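Local coordinates for protein exopolygalacturonase (Yersinia enterocolitica, PDB 2UVF) that probably hydrolyses the polygalacturonate chains of pectin from their ends, and holds digalacturonic acid in its pocket, at residues Phe354-Val365 and Asn379-Asn390; Ala415-Ala424 and Thr444-Leu452. All coordinates share one frame; numbering follows the deposited sequence. Where two conformers were deposited one is given.

Both contacts lie in the right-handed parallel beta-helix of this family 28 glycoside hydrolase, where each pairs successive coils of the chain. Their centres are about 12 Å apart, and they come in series: contact 1 is complete before contact 2 begins. Strand 391-394, which follows directly on the second segment of contact 1, pairs with strand 421-427 of contact 2, so the coils stack in chain order. The two meet where His363 and Gln389 approach Glu419 and Pro420. Contact 1 therefore brings five residues of the sugar pocket together on adjacent coils, while contact 2 continues the same stacking beyond the sugar site, the Ile448 side chain about 8 Å from a bound galacturonate.

Contact 1 (Phe354-Val365 and Asn379-Asn390). With ADA (alpha-D-galactopyranuronic acid), chain C; ADA (alpha-D-galactopyranuronic acid), chain B.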
loop_
_atom_site.group_PDB
_atom_site.type_symbol
_atom_site.label_atom_id
_atom_site.label_comp_id
_atom_site.label_asym_id
_atom_site.label_seq_id
_atom_site.Cartn_x
_atom_site.Cartn_y
_atom_site.Cartn_z
ATOM N N PHE A 354 4.070 11.230 -10.621
ATOM C CA PHE A 354 2.747 10.633 -10.841
ATOM C C PHE A 354 2.458 9.735 -9.613
ATOM O O PHE A 354 2.213 10.277 -8.505
ATOM C CB PHE A 354 2.739 9.921 -12.196
ATOM C CG PHE A 354 1.383 9.412 -12.664
ATOM C CD1 PHE A 354 0.222 10.125 -12.462
ATOM C CD2 PHE A 354 1.302 8.202 -13.341
ATOM C CE1 PHE A 354 -1.020 9.641 -12.926
ATOM C CE2 PHE A 354 0.061 7.706 -13.804
ATOM C CZ PHE A 354 -1.097 8.428 -13.592
ATOM N N HIS A 355 2.562 8.413 -9.766
ATOM C CA HIS A 355 2.294 7.456 -8.680
ATOM C C HIS A 355 3.564 7.194 -7.882
ATOM O O HIS A 355 4.656 7.536 -8.320
ATOM C CB HIS A 355 1.792 6.086 -9.204
ATOM C CG HIS A 355 0.536 6.128 -10.031
ATOM N ND1 HIS A 355 -0.550 6.921 -9.724
ATOM C CD2 HIS A 355 0.173 5.411 -11.117
ATOM C CE1 HIS A 355 -1.514 6.714 -10.601
ATOM N NE2 HIS A 355 -1.104 5.793 -11.451
ATOM N N GLY A 356 3.411 6.549 -6.721
ATOM C CA GLY A 356 4.541 6.162 -5.862
ATOM C C GLY A 356 5.108 4.842 -6.337
ATOM O O GLY A 356 5.750 4.775 -7.395
ATOM N N ILE A 357 4.824 3.777 -5.585
ATOM C CA ILE A 357 5.305 2.425 -5.918
ATOM C C ILE A 357 4.255 1.571 -6.649
ATOM O O ILE A 357 3.148 1.373 -6.152
ATOM C CB ILE A 357 5.873 1.713 -4.654
ATOM C CG1 ILE A 357 7.122 2.459 -4.177
ATOM C CG2 ILE A 357 6.203 0.221 -4.945
ATOM C CD1 ILE A 357 7.563 2.139 -2.817
ATOM N N MET A 358 4.618 1.081 -7.835
ATOM C CA MET A 358 3.729 0.258 -8.657
ATOM C C MET A 358 4.266 -1.157 -8.805
ATOM O O MET A 358 5.449 -1.344 -9.100
ATOM C CB MET A 358 3.558 0.844 -10.064
ATOM C CG MET A 358 2.903 2.215 -10.133
ATOM S SD MET A 358 2.938 2.833 -11.830
ATOM C CE MET A 358 1.756 1.714 -12.613
ATOM N N ASN A 359 3.387 -2.134 -8.575
ATOM C CA ASN A 359 3.664 -3.541 -8.802
ATOM C C ASN A 359 2.650 -4.017 -9.798
ATOM O O ASN A 359 1.445 -3.950 -9.547
ATOM C CB ASN A 359 3.500 -4.354 -7.520
ATOM C CG ASN A 359 4.495 -3.982 -6.481
ATOM O OD1 ASN A 359 5.561 -4.584 -6.397
ATOM N ND2 ASN A 359 4.178 -2.947 -5.698
ATOM N N LEU A 360 3.143 -4.451 -10.952
ATOM C CA LEU A 360 2.274 -4.892 -12.031
ATOM C C LEU A 360 2.604 -6.348 -12.356
ATOM O O LEU A 360 3.739 -6.673 -12.703
ATOM C CB LEU A 360 2.421 -3.975 -13.261
ATOM C CG LEU A 360 1.994 -2.491 -13.152
ATOM C CD1 LEU A 360 2.200 -1.813 -14.468
ATOM C CD2 LEU A 360 0.542 -2.270 -12.654
ATOM N N GLU A 361 1.611 -7.223 -12.211
ATOM C CA GLU A 361 1.797 -8.619 -12.532
ATOM C C GLU A 361 2.966 -9.283 -11.777
ATOM O O GLU A 361 3.640 -10.115 -12.318
ATOM C CB GLU A 361 1.882 -8.832 -14.067
ATOM C CG GLU A 361 0.544 -8.914 -14.774
ATOM C CD GLU A 361 0.615 -9.068 -16.285
ATOM O OE1 GLU A 361 0.552 -10.183 -16.830
ATOM O OE2 GLU A 361 0.714 -8.054 -16.977
ATOM N N ASN A 362 3.102 -8.945 -10.495
ATOM C CA ASN A 362 4.108 -9.554 -9.639
ATOM C C ASN A 362 3.540 -10.693 -8.794
ATOM O O ASN A 362 2.326 -10.763 -8.540
ATOM C CB ASN A 362 4.735 -8.509 -8.721
ATOM C CG ASN A 362 5.480 -7.458 -9.470
ATOM O OD1 ASN A 362 5.700 -7.584 -10.674
ATOM N ND2 ASN A 362 5.885 -6.411 -8.776
ATOM N N HIS A 363 4.434 -11.597 -8.388
ATOM C CA HIS A 363 4.127 -12.564 -7.367
ATOM C C HIS A 363 5.100 -12.350 -6.235
ATOM O O HIS A 363 6.247 -11.951 -6.475
ATOM C CB HIS A 363 4.286 -14.004 -7.876
ATOM C CG HIS A 363 3.240 -14.431 -8.853
ATOM N ND1 HIS A 363 3.318 -15.622 -9.539
ATOM C CD2 HIS A 363 2.117 -13.813 -9.291
ATOM C CE1 HIS A 363 2.267 -15.734 -10.333
ATOM N NE2 HIS A 363 1.527 -14.647 -10.206
ATOM N N ASN A 364 4.643 -12.643 -5.017
ATOM C CA ASN A 364 5.484 -12.667 -3.812
ATOM C C ASN A 364 6.203 -11.352 -3.547
ATOM O O ASN A 364 7.427 -11.291 -3.580
ATOM C CB ASN A 364 6.481 -13.834 -3.882
ATOM C CG ASN A 364 5.829 -15.121 -4.335
ATOM O OD1 ASN A 364 4.640 -15.368 -4.057
ATOM N ND2 ASN A 364 6.588 -15.941 -5.076
ATOM N N VAL A 365 5.424 -10.293 -3.350
ATOM C CA VAL A 365 5.945 -8.949 -3.072
ATOM C C VAL A 365 5.842 -8.697 -1.579
ATOM O O VAL A 365 4.841 -9.042 -0.969
ATOM C CB VAL A 365 5.144 -7.839 -3.792
ATOM C CG1 VAL A 365 5.677 -6.454 -3.404
ATOM C CG2 VAL A 365 5.136 -8.053 -5.337
ATOM N N ASN A 379 -2.294 12.208 -7.618
ATOM C CA ASN A 379 -2.195 10.784 -7.979
ATOM C C ASN A 379 -1.018 10.056 -7.352
ATOM O O ASN A 379 -0.658 8.950 -7.785
ATOM C CB ASN A 379 -2.194 10.594 -9.500
ATOM C CG ASN A 379 -3.320 11.340 -10.161
ATOM O OD1 ASN A 379 -3.071 12.209 -10.986
ATOM N ND2 ASN A 379 -4.572 11.053 -9.753
ATOM N N GLY A 380 -0.430 10.658 -6.327
ATOM C CA GLY A 380 0.724 10.053 -5.686
ATOM C C GLY A 380 0.295 9.052 -4.642
ATOM O O GLY A 380 0.405 9.328 -3.422
ATOM N N ASP A 381 -0.210 7.901 -5.098
ATOM C CA ASP A 381 -0.612 6.846 -4.157
ATOM C C ASP A 381 0.625 6.160 -3.608
ATOM O O ASP A 381 1.684 6.235 -4.219
ATOM C CB ASP A 381 -1.687 5.860 -4.696
ATOM C CG ASP A 381 -1.519 5.508 -6.142
ATOM O OD1 ASP A 381 -0.343 5.519 -6.622
ATOM O OD2 ASP A 381 -2.570 5.198 -6.788
ATOM N N GLY A 382 0.493 5.528 -2.443
ATOM C CA GLY A 382 1.651 4.944 -1.762
ATOM C C GLY A 382 2.153 3.701 -2.474
ATOM O O GLY A 382 3.255 3.695 -3.003
ATOM N N ILE A 383 1.343 2.642 -2.473
ATOM C CA ILE A 383 1.683 1.421 -3.188
ATOM C C ILE A 383 0.485 0.972 -4.006
ATOM O O ILE A 383 -0.616 0.809 -3.467
ATOM C CB ILE A 383 2.150 0.263 -2.243
ATOM C CG1 ILE A 383 3.316 0.704 -1.327
ATOM C CG2 ILE A 383 2.550 -0.975 -3.083
ATOM C CD1 ILE A 383 3.681 -0.261 -0.196
ATOM N N GLU A 384 0.693 0.801 -5.313
ATOM C CA GLU A 384 -0.291 0.131 -6.166
ATOM C C GLU A 384 0.044 -1.340 -6.311
ATOM O O GLU A 384 1.189 -1.675 -6.590
ATOM C CB GLU A 384 -0.346 0.755 -7.563
ATOM C CG GLU A 384 -0.890 2.135 -7.585
ATOM C CD GLU A 384 -0.970 2.698 -8.965
ATOM O OE1 GLU A 384 -0.564 2.019 -9.929
ATOM O OE2 GLU A 384 -1.457 3.825 -9.090
ATOM N N PHE A 385 -0.958 -2.200 -6.103
ATOM C CA PHE A 385 -0.868 -3.612 -6.435
ATOM C C PHE A 385 -1.810 -3.871 -7.629
ATOM O O PHE A 385 -3.014 -3.618 -7.556
ATOM C CB PHE A 385 -1.194 -4.501 -5.229
ATOM C CG PHE A 385 -0.153 -4.471 -4.131
ATOM C CD1 PHE A 385 1.127 -4.985 -4.346
ATOM C CD2 PHE A 385 -0.465 -3.944 -2.868
ATOM C CE1 PHE A 385 2.101 -4.956 -3.334
ATOM C CE2 PHE A 385 0.496 -3.915 -1.849
ATOM C CZ PHE A 385 1.783 -4.426 -2.084
ATOM N N GLY A 386 -1.240 -4.330 -8.744
ATOM C CA GLY A 386 -1.996 -4.491 -9.986
ATOM C C GLY A 386 -1.861 -5.865 -10.610
ATOM O O GLY A 386 -0.771 -6.251 -11.057
ATOM N N ASN A 387 -2.965 -6.606 -10.644
ATOM C CA ASN A 387 -2.979 -7.980 -11.193
ATOM C C ASN A 387 -1.844 -8.824 -10.624
ATOM O O ASN A 387 -1.220 -9.621 -11.336
ATOM C CB ASN A 387 -2.956 -7.981 -12.747
ATOM C CG ASN A 387 -4.192 -7.339 -13.344
ATOM O OD1 ASN A 387 -5.155 -8.025 -13.680
ATOM N ND2 ASN A 387 -4.192 -6.008 -13.435
ATOM N N SER A 388 -1.600 -8.636 -9.324
ATOM C CA SER A 388 -0.507 -9.284 -8.608
ATOM C C SER A 388 -1.028 -10.376 -7.681
ATOM O O SER A 388 -2.232 -10.519 -7.478
ATOM C CB SER A 388 0.300 -8.243 -7.825
ATOM O OG SER A 388 0.893 -7.325 -8.712
ATOM N N GLN A 389 -0.124 -11.169 -7.130
ATOM C CA GLN A 389 -0.558 -12.272 -6.276
ATOM C C GLN A 389 0.362 -12.491 -5.105
ATOM O O GLN A 389 1.577 -12.408 -5.242
ATOM C CB GLN A 389 -0.748 -13.559 -7.089
ATOM C CG GLN A 389 -1.557 -13.327 -8.372
ATOM C CD GLN A 389 -2.343 -14.527 -8.823
ATOM O OE1 GLN A 389 -1.964 -15.674 -8.571
ATOM N NE2 GLN A 389 -3.452 -14.269 -9.501
ATOM N N ASN A 390 -0.238 -12.761 -3.943
ATOM C CA ASN A 390 0.513 -13.000 -2.705
ATOM C C ASN A 390 1.417 -11.802 -2.340
ATOM O O ASN A 390 2.629 -11.854 -2.501
ATOM C CB ASN A 390 1.277 -14.342 -2.805
ATOM C CG ASN A 390 1.966 -14.741 -1.513
ATOM O OD1 ASN A 390 3.126 -15.161 -1.533
ATOM N ND2 ASN A 390 1.260 -14.628 -0.386
HETATM C C1 ADA C . -6.524 3.910 -11.072
HETATM C C2 ADA C . -6.060 2.633 -10.341
HETATM C C3 ADA C . -4.563 2.798 -10.019
HETATM C C4 ADA C . -3.750 3.016 -11.333
HETATM C C5 ADA C . -4.290 4.257 -12.077
HETATM C C6 ADA C . -3.645 4.644 -13.436
HETATM O O2 ADA C . -6.846 2.390 -9.158
HETATM O O3 ADA C . -4.079 1.685 -9.271
HETATM O O4 ADA C . -3.804 1.863 -12.180
HETATM O O5 ADA C . -5.733 4.157 -12.280
HETATM O O6B ADA C . -4.434 4.880 -14.377
HETATM O O6A ADA C . -2.394 4.715 -13.522
HETATM C C1 ADA B . -6.742 7.587 -7.890
HETATM C C2 ADA B . -5.505 7.122 -8.686
HETATM C C3 ADA B . -5.819 7.367 -10.179
HETATM C C4 ADA B . -6.845 6.291 -10.573
HETATM C C5 ADA B . -8.108 6.572 -9.741
HETATM C C6 ADA B . -9.195 5.504 -10.000
HETATM O O1 ADA B . -7.123 8.967 -8.162
HETATM O O2 ADA B . -4.311 7.743 -8.264
HETATM O O3 ADA B . -4.641 7.397 -11.022
HETATM O O4 ADA B . -6.331 5.005 -10.145
HETATM O O5 ADA B . -7.813 6.673 -8.280
HETATM O O6B ADA B . -9.141 4.436 -9.337
HETATM O O6A ADA B . -10.080 5.760 -10.856
#
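The imidazole of His355 is sandwiched between Glu384 and its neighbour Phe354. Glu384 OE2 sits over the centre of one face, 2.9 Å above the plane, and Phe354 CE2 lies against the opposite face toward the rim. At the ring's edge, His355 ND1 donates to Asn379 O at 2.8 Å, in the carbonyl plane. His355 NE2 gives a nearly straight bond to carboxylate oxygen O6A of galacturonate chain C, 2.7 Å away. With both nitrogens engaged, the ring's rotation is fixed. Glu384 reaches this face because its chain runs extended past CG (chi2 -178°). Its other oxygen, OE1, rests against Met358 CG at 3.5 Å, the two side chains lying side by side. Asp381 and Asn379 border the sugar of chain B, and Arg330 holds Asn379 OD1.

The pocket residues lie at or just before the start of strands 357-360 and 383-386, which run 9° apart in successive coils of the parallel beta-helix. Ile357 pairs with its like, Ile383, and Asn359 lies beside Phe385, amide and ring planes 26° apart. On the face that carries Met358, Glu384 and Leu360, the absence of a beta carbon at Gly386 leaves room for Leu360 CD2. Gly356 suits its place likewise, since a side chain there would collide with Asp381 O.

Beyond the strands, Ser388 OG links the coils, accepting from Asn362 N at 3.3 Å while donating to Gly386 O from above the carbonyl plane. That carbonyl also takes Glu361 N at 2.8 Å, so two donors grip it. His363 and Gln389 lie alongside each other, His363 CD2 against Gln389 CB at 3.6 Å. Gln389 NE2 goes on to bond Pro420 O of the next coil; His363 NE2 is modelled closer to Glu419 OE1 than a normal hydrogen bond allows, a doubtful distance.

Contact 2 (Ala415-Ala424 and Thr444-Leu452); sequences AQEQEPMKGA and TGAWIEDIL
Lys422 lays its extended chain across Glu449 and Asp450. The methylenes do the touching: Lys422 CD is 3.3 Å from Glu449 OE2, and Lys422 CE is 3.2 Å from Asp450 OD2. The ammonium itself stays beyond salt-bridge range of both carboxylates. Pro420 also meets the Glu449 carboxylate, Pro420 CG lying 3.5 Å from Glu449 OE2, and its CB packs on Ala446 O. Ala446 CB, small enough to fit here, lies 3.4 Å from Glu419 O. On the face of Met421 and Ile448 the side chains meet through carbon, Met421 CB lying 4.0 Å from Ile448 CG1. Ala424 continues this face: Ala424 CB lies 3.6 Å from Ile451 CD1, a short side chain leaving room for a branched one.

What positions these groups is the parallel backbone pairing. Met421 N bonds to Trp447 O, and Glu449 N to Met421 O at 2.8 Å. Next, Gly423 N and Ala424 N, two consecutive donors, go to Glu449 O and Asp450 O, so the usual alternation is interrupted. Gly423, at phi 95°, has a conformation that only glycine takes easily, and Asp450, across from it, has backbone angles in the left-handed helical region (phi 61°). Glu449 is held as well by its side chain: with chi1 68°, CG is placed between backbone N and carbonyl carbon, and OE1 makes a salt bridge to Arg478, which also forms a cation-pi pair with Trp447. Asp450 OD1 is taken by Asn479. A type I turn from Thr444 to Trp447 leads into the second strand.

In the parallel beta-helix, strand 421-427 lies between strands 391-394 and 448-459, and the latter pairs in turn with 476-490, while Phe407 of strand 405-408 packs against Met421, Ala424, Ile448 and Ile451.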
loop_
_atom_site.group_PDB
_atom_site.type_symbol
_atom_site.label_atom_id
_atom_site.label_comp_id
_atom_site.label_asym_id
_atom_site.label_seq_id
_atom_site.Cartn_x
_atom_site.Cartn_y
_atom_site.Cartn_z
ATOM N N ALA A 415 -10.258 -7.626 -19.505
ATOM C CA ALA A 415 -9.533 -7.700 -18.226
ATOM C C ALA A 415 -8.922 -9.062 -17.895
ATOM O O ALA A 415 -7.762 -9.137 -17.476
ATOM C CB ALA A 415 -10.413 -7.213 -17.079
ATOM N N GLN A 416 -9.691 -10.128 -18.100
ATOM C CA GLN A 416 -9.248 -11.508 -17.793
ATOM C C GLN A 416 -8.072 -12.056 -18.646
ATOM O O GLN A 416 -7.596 -13.169 -18.398
ATOM C CB GLN A 416 -10.442 -12.493 -17.745
ATOM C CG GLN A 416 -11.276 -12.594 -19.028
ATOM C CD GLN A 416 -12.286 -11.455 -19.203
ATOM O OE1 GLN A 416 -12.046 -10.322 -18.780
ATOM N NE2 GLN A 416 -13.418 -11.757 -19.841
ATOM N N GLU A 417 -7.601 -11.277 -19.625
ATOM C CA GLU A 417 -6.288 -11.532 -20.274
ATOM C C GLU A 417 -5.150 -11.581 -19.232
ATOM O O GLU A 417 -3.993 -11.899 -19.552
ATOM C CB GLU A 417 -5.977 -10.451 -21.332
ATOM C CG GLU A 417 -6.817 -10.545 -22.623
ATOM C CD GLU A 417 -6.632 -9.345 -23.571
ATOM O OE1 GLU A 417 -7.548 -9.098 -24.394
ATOM O OE2 GLU A 417 -5.581 -8.660 -23.504
ATOM N N GLN A 418 -5.509 -11.263 -17.985
ATOM C CA GLN A 418 -4.571 -11.083 -16.873
ATOM C C GLN A 418 -5.118 -11.753 -15.602
ATOM O O GLN A 418 -6.329 -11.927 -15.442
ATOM C CB GLN A 418 -4.321 -9.580 -16.614
ATOM C CG GLN A 418 -4.824 -8.625 -17.734
ATOM C CD GLN A 418 -4.981 -7.183 -17.270
ATOM O OE1 GLN A 418 -3.991 -6.531 -16.910
ATOM N NE2 GLN A 418 -6.216 -6.674 -17.291
ATOM N N GLU A 419 -4.197 -12.140 -14.725
ATOM C CA GLU A 419 -4.483 -12.697 -13.397
ATOM C C GLU A 419 -5.429 -11.846 -12.563
ATOM O O GLU A 419 -5.415 -10.624 -12.660
ATOM C CB GLU A 419 -3.195 -12.685 -12.609
ATOM C CG GLU A 419 -2.360 -13.921 -12.592
ATOM C CD GLU A 419 -1.067 -13.628 -11.874
ATOM O OE1 GLU A 419 -0.262 -14.557 -11.691
ATOM O OE2 GLU A 419 -0.856 -12.441 -11.501
ATOM N N PRO A 420 -6.220 -12.481 -11.681
ATOM C CA PRO A 420 -6.874 -11.618 -10.712
ATOM C C PRO A 420 -5.831 -11.054 -9.715
ATOM O O PRO A 420 -4.757 -11.657 -9.536
ATOM C CB PRO A 420 -7.874 -12.555 -10.038
ATOM C CG PRO A 420 -7.288 -13.894 -10.173
ATOM C CD PRO A 420 -6.569 -13.901 -11.484
ATOM N N MET A 421 -6.125 -9.874 -9.147
ATOM C CA MET A 421 -5.381 -9.343 -8.002
ATOM C C MET A 421 -5.775 -10.201 -6.780
ATOM O O MET A 421 -6.838 -9.991 -6.187
ATOM C CB MET A 421 -5.713 -7.846 -7.827
ATOM C CG MET A 421 -5.037 -7.090 -6.671
ATOM S SD MET A 421 -3.242 -7.100 -6.644
ATOM C CE MET A 421 -2.938 -8.238 -5.276
ATOM N N LYS A 422 -4.930 -11.178 -6.428
ATOM C CA LYS A 422 -5.302 -12.222 -5.456
ATOM C C LYS A 422 -4.278 -12.426 -4.333
ATOM O O LYS A 422 -3.135 -12.791 -4.587
ATOM C CB LYS A 422 -5.577 -13.560 -6.195
ATOM C CG LYS A 422 -5.845 -14.768 -5.293
ATOM C CD LYS A 422 -6.156 -16.072 -6.061
ATOM C CE LYS A 422 -6.170 -17.247 -5.053
ATOM N NZ LYS A 422 -6.176 -18.652 -5.637
ATOM N N GLY A 423 -4.688 -12.199 -3.090
ATOM C CA GLY A 423 -3.805 -12.440 -1.933
ATOM C C GLY A 423 -3.017 -11.247 -1.409
ATOM O O GLY A 423 -1.863 -11.022 -1.802
ATOM N N ALA A 424 -3.627 -10.484 -0.500
ATOM C CA ALA A 424 -2.941 -9.328 0.115
ATOM C C ALA A 424 -3.021 -9.373 1.648
ATOM O O ALA A 424 -4.057 -9.651 2.212
ATOM C CB ALA A 424 -3.535 -8.048 -0.397
ATOM N N THR A 444 -11.481 -2.928 -11.236
ATOM C CA THR A 444 -11.831 -4.232 -10.632
ATOM C C THR A 444 -12.022 -5.391 -11.635
ATOM O O THR A 444 -12.470 -6.489 -11.255
ATOM C CB THR A 444 -13.068 -4.124 -9.720
ATOM O OG1 THR A 444 -14.151 -3.559 -10.461
ATOM C CG2 THR A 444 -12.778 -3.244 -8.507
ATOM N N GLY A 445 -11.648 -5.138 -12.892
ATOM C CA GLY A 445 -11.768 -6.078 -14.019
ATOM C C GLY A 445 -11.541 -7.569 -13.816
ATOM O O GLY A 445 -12.472 -8.353 -13.937
ATOM N N ALA A 446 -10.309 -7.977 -13.543
ATOM C CA ALA A 446 -10.007 -9.407 -13.370
ATOM C C ALA A 446 -10.345 -9.960 -11.974
ATOM O O ALA A 446 -10.055 -11.125 -11.678
ATOM C CB ALA A 446 -8.544 -9.710 -13.730
ATOM N N TRP A 447 -10.981 -9.137 -11.139
ATOM C CA TRP A 447 -11.287 -9.463 -9.733
ATOM C C TRP A 447 -10.169 -9.071 -8.760
ATOM O O TRP A 447 -8.993 -9.320 -9.005
ATOM C CB TRP A 447 -11.698 -10.942 -9.536
ATOM C CG TRP A 447 -13.104 -11.248 -10.021
ATOM C CD1 TRP A 447 -13.452 -11.877 -11.187
ATOM C CD2 TRP A 447 -14.344 -10.921 -9.359
ATOM N NE1 TRP A 447 -14.824 -11.965 -11.290
ATOM C CE2 TRP A 447 -15.396 -11.391 -10.185
ATOM C CE3 TRP A 447 -14.666 -10.280 -8.156
ATOM C CZ2 TRP A 447 -16.747 -11.238 -9.845
ATOM C CZ3 TRP A 447 -16.008 -10.132 -7.813
ATOM C CH2 TRP A 447 -17.033 -10.610 -8.656
ATOM N N ILE A 448 -10.568 -8.430 -7.668
ATOM C CA ILE A 448 -9.694 -8.203 -6.518
ATOM C C ILE A 448 -10.193 -9.093 -5.390
ATOM O O ILE A 448 -11.381 -9.082 -5.061
ATOM C CB ILE A 448 -9.679 -6.701 -6.077
ATOM C CG1 ILE A 448 -9.094 -5.823 -7.197
ATOM C CG2 ILE A 448 -8.901 -6.530 -4.749
ATOM C CD1 ILE A 448 -9.609 -4.406 -7.236
ATOM N N GLU A 449 -9.302 -9.877 -4.795
ATOM C CA GLU A 449 -9.778 -10.907 -3.886
ATOM C C GLU A 449 -8.737 -11.385 -2.875
ATOM O O GLU A 449 -7.533 -11.261 -3.097
ATOM C CB GLU A 449 -10.291 -12.099 -4.703
ATOM C CG GLU A 449 -9.186 -12.841 -5.453
ATOM C CD GLU A 449 -9.705 -13.766 -6.550
ATOM O OE1 GLU A 449 -10.921 -13.732 -6.868
ATOM O OE2 GLU A 449 -8.874 -14.516 -7.090
ATOM N N ASP A 450 -9.242 -11.959 -1.781
ATOM C CA ASP A 450 -8.426 -12.547 -0.723
ATOM C C ASP A 450 -7.531 -11.492 -0.086
ATOM O O ASP A 450 -6.321 -11.675 -0.015
ATOM C CB ASP A 450 -7.562 -13.722 -1.229
ATOM C CG ASP A 450 -8.355 -14.788 -2.018
ATOM O OD1 ASP A 450 -9.614 -14.840 -1.961
ATOM O OD2 ASP A 450 -7.670 -15.607 -2.694
ATOM N N ILE A 451 -8.154 -10.412 0.385
ATOM C CA ILE A 451 -7.477 -9.251 0.971
ATOM C C ILE A 451 -7.737 -9.226 2.483
ATOM O O ILE A 451 -8.892 -9.195 2.912
ATOM C CB ILE A 451 -8.008 -7.896 0.349
ATOM C CG1 ILE A 451 -8.078 -7.911 -1.202
ATOM C CG2 ILE A 451 -7.231 -6.693 0.858
ATOM C CD1 ILE A 451 -6.737 -8.167 -1.960
ATOM N N LEU A 452 -6.666 -9.225 3.282
ATOM C CA LEU A 452 -6.780 -9.109 4.756
ATOM C C LEU A 452 -6.004 -7.922 5.367
ATOM O O LEU A 452 -4.774 -7.907 5.381
ATOM C CB LEU A 452 -6.426 -10.447 5.465
ATOM C CG LEU A 452 -6.415 -10.463 7.008
ATOM C CD1 LEU A 452 -7.773 -10.091 7.603
ATOM C CD2 LEU A 452 -5.935 -11.787 7.576
#